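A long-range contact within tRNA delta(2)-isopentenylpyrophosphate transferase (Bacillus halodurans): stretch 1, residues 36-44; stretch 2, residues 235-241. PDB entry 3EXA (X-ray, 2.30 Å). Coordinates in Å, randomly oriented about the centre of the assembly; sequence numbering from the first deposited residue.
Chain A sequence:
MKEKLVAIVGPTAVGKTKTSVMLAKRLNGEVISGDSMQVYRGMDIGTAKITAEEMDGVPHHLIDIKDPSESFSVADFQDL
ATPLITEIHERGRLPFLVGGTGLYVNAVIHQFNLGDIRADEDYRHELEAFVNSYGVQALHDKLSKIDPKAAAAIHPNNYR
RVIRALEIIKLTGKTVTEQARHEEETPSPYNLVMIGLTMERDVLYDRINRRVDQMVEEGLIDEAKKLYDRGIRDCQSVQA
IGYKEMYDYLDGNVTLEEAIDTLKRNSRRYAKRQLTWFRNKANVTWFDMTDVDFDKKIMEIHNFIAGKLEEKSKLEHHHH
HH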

# COMPACT_ATOMS: atom_id res chain seq x y z
N SER A 36 7.64 -10.77 23.99
CA SER A 36 6.29 -10.62 23.47
C SER A 36 5.22 -11.47 24.13
O SER A 36 4.04 -11.11 24.13
N MSE A 37 5.60 -12.62 24.70
CA MSE A 37 4.61 -13.47 25.34
C MSE A 37 4.22 -12.98 26.73
O MSE A 37 3.14 -13.29 27.21
N GLN A 38 5.11 -12.21 27.35
CA GLN A 38 4.87 -11.67 28.68
C GLN A 38 3.73 -10.66 28.69
O GLN A 38 3.25 -10.29 29.76
N VAL A 39 3.30 -10.21 27.52
CA VAL A 39 2.23 -9.22 27.46
C VAL A 39 0.86 -9.80 27.77
O VAL A 39 -0.00 -9.11 28.31
N TYR A 40 0.66 -11.07 27.43
CA TYR A 40 -0.63 -11.73 27.63
C TYR A 40 -0.94 -12.11 29.06
O TYR A 40 -0.26 -12.93 29.66
N ARG A 41 -1.98 -11.50 29.62
CA ARG A 41 -2.36 -11.81 30.98
C ARG A 41 -3.15 -13.10 31.10
O ARG A 41 -3.93 -13.45 30.21
N GLY A 42 -2.94 -13.80 32.21
CA GLY A 42 -3.62 -15.06 32.46
C GLY A 42 -2.74 -16.21 32.01
O GLY A 42 -3.07 -17.38 32.24
N MSE A 43 -1.63 -15.87 31.36
CA MSE A 43 -0.66 -16.83 30.86
C MSE A 43 0.63 -16.57 31.61
O MSE A 43 1.54 -15.92 31.10
N ASP A 44 0.70 -17.05 32.84
CA ASP A 44 1.88 -16.82 33.67
C ASP A 44 2.85 -17.99 33.66
O ASP A 44 4.06 -17.81 33.55
N CYS A 235 -4.60 -18.15 17.58
CA CYS A 235 -4.21 -16.80 17.93
C CYS A 235 -2.72 -16.78 18.20
O CYS A 235 -2.10 -17.82 18.41
N GLN A 236 -2.16 -15.58 18.20
CA GLN A 236 -0.73 -15.46 18.45
C GLN A 236 -0.37 -16.13 19.78
O GLN A 236 0.49 -17.02 19.83
N SER A 237 -1.06 -15.71 20.84
CA SER A 237 -0.84 -16.24 22.19
C SER A 237 -0.74 -17.76 22.28
O SER A 237 0.19 -18.30 22.88
N VAL A 238 -1.73 -18.43 21.70
CA VAL A 238 -1.83 -19.87 21.74
C VAL A 238 -0.95 -20.61 20.75
O VAL A 238 -0.76 -21.82 20.84
N GLN A 239 -0.39 -19.88 19.80
CA GLN A 239 0.48 -20.50 18.81
C GLN A 239 1.90 -20.52 19.34
O GLN A 239 2.81 -21.05 18.70
N ALA A 240 2.08 -19.96 20.53
CA ALA A 240 3.40 -19.90 21.16
C ALA A 240 3.99 -21.28 21.45
O ALA A 240 3.28 -22.22 21.80
N ILE A 241 5.31 -21.35 21.31
CA ILE A 241 6.09 -22.56 21.51
C ILE A 241 6.13 -23.03 22.98
O ILE A 241 7.20 -23.29 23.53

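Three side chains of stretch 1, those of Met 37, Tyr 40 and Met 43, carry this contact, and no hydrogen bond crosses it. Ser 36 directs its CA-to-CB bond toward stretch 2, but its short side chain (chi1 p) stays out of contact.

Met 37, modelled as selenomethionine, leaves the backbone sideways, yet its m, m conformation brings the flexible tip nearer. Its SE lies 3.5 Å from Ala 240 CB, a small methyl that points toward stretch 1, and its CE lies 3.5 Å from Gln 236 NE2.

Tyr 40 (chi1 m) points toward stretch 2 and offers a flat face to Ser 237, whose CB sits 3.8 Å from the Tyr 40 ring centroid, almost exactly on the ring normal, a CH-pi contact. At the ring edge, the extended Gln 236 (t, t) brings NE2 within 3.0 Å of Tyr 40 OH, but the angle is too poor for a hydrogen bond; both groups are satisfied elsewhere in the structure.

The chain then turns through Arg 41 and Gly 42, whose backbone angles favour glycine, in a type II turn. Met 43, also selenomethionine (m, t, p), points toward stretch 2; its long unbranched side chain carries the terminal methyl, CE, to 3.1 Å from Ser 237 O and 3.6 Å from Ser 237 CB.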

# COMPACT_ATOMS: atom_id res chain seq x y z
CB SER A 36 6.29 -10.89 21.97
OG SER A 36 6.74 -12.21 21.70
CB MSE A 37 5.12 -14.92 25.43
CG MSE A 37 5.03 -15.65 24.11
SE MSE A 37 3.21 -15.69 23.38
CE MSE A 37 3.45 -14.47 21.87
CB GLN A 38 6.11 -10.96 29.21
CG GLN A 38 7.36 -11.81 29.30
CD GLN A 38 7.26 -12.84 30.39
OE1 GLN A 38 6.40 -13.71 30.35
NE2 GLN A 38 8.15 -12.75 31.37
CB VAL A 39 2.15 -8.49 26.08
CG1 VAL A 39 3.54 -8.03 25.64
CG2 VAL A 39 1.49 -9.39 25.04
CB TYR A 40 -0.71 -12.98 26.74
CG TYR A 40 -0.63 -12.68 25.26
CD1 TYR A 40 -1.69 -12.05 24.60
CD2 TYR A 40 0.51 -12.98 24.54
CE1 TYR A 40 -1.61 -11.74 23.25
CE2 TYR A 40 0.60 -12.67 23.19
CZ TYR A 40 -0.46 -12.05 22.55
OH TYR A 40 -0.37 -11.74 21.21
CB ARG A 41 -3.14 -10.65 31.60
CG ARG A 41 -3.86 -9.81 30.59
CD ARG A 41 -4.24 -8.50 31.22
NE ARG A 41 -4.56 -7.52 30.20
CZ ARG A 41 -4.87 -6.26 30.45
NH1 ARG A 41 -4.92 -5.81 31.69
NH2 ARG A 41 -5.13 -5.44 29.44
CB MSE A 43 -0.46 -16.62 29.35
CG MSE A 43 -1.67 -17.06 28.52
SE MSE A 43 -1.71 -16.45 26.68
CE MSE A 43 -0.73 -17.86 25.79
CB ASP A 44 1.44 -16.52 35.10
CG ASP A 44 0.38 -15.43 35.18
OD1 ASP A 44 0.56 -14.38 34.51
OD2 ASP A 44 -0.62 -15.62 35.90
CB CYS A 235 -4.94 -16.33 19.19
SG CYS A 235 -6.70 -15.96 19.00
CB GLN A 236 -0.36 -13.98 18.49
CG GLN A 236 1.12 -13.74 18.60
CD GLN A 236 1.42 -12.28 18.80
OE1 GLN A 236 0.88 -11.43 18.09
NE2 GLN A 236 2.28 -11.98 19.76
CB SER A 237 -1.99 -15.80 23.10
OG SER A 237 -3.18 -16.49 22.74
CB VAL A 238 -3.30 -20.27 21.54
CG1 VAL A 238 -3.41 -21.68 21.01
CG2 VAL A 238 -4.04 -20.14 22.85
CB GLN A 239 0.41 -19.73 17.49
CG GLN A 239 -0.90 -19.91 16.74
CD GLN A 239 -1.09 -18.94 15.58
OE1 GLN A 239 -0.86 -17.74 15.73
NE2 GLN A 239 -1.53 -19.45 14.44
CB ALA A 240 3.33 -19.08 22.44
CB ILE A 241 7.53 -22.33 20.99
CG1 ILE A 241 8.32 -23.63 21.04
CG2 ILE A 241 8.21 -21.24 21.79
CD1 ILE A 241 9.68 -23.52 20.39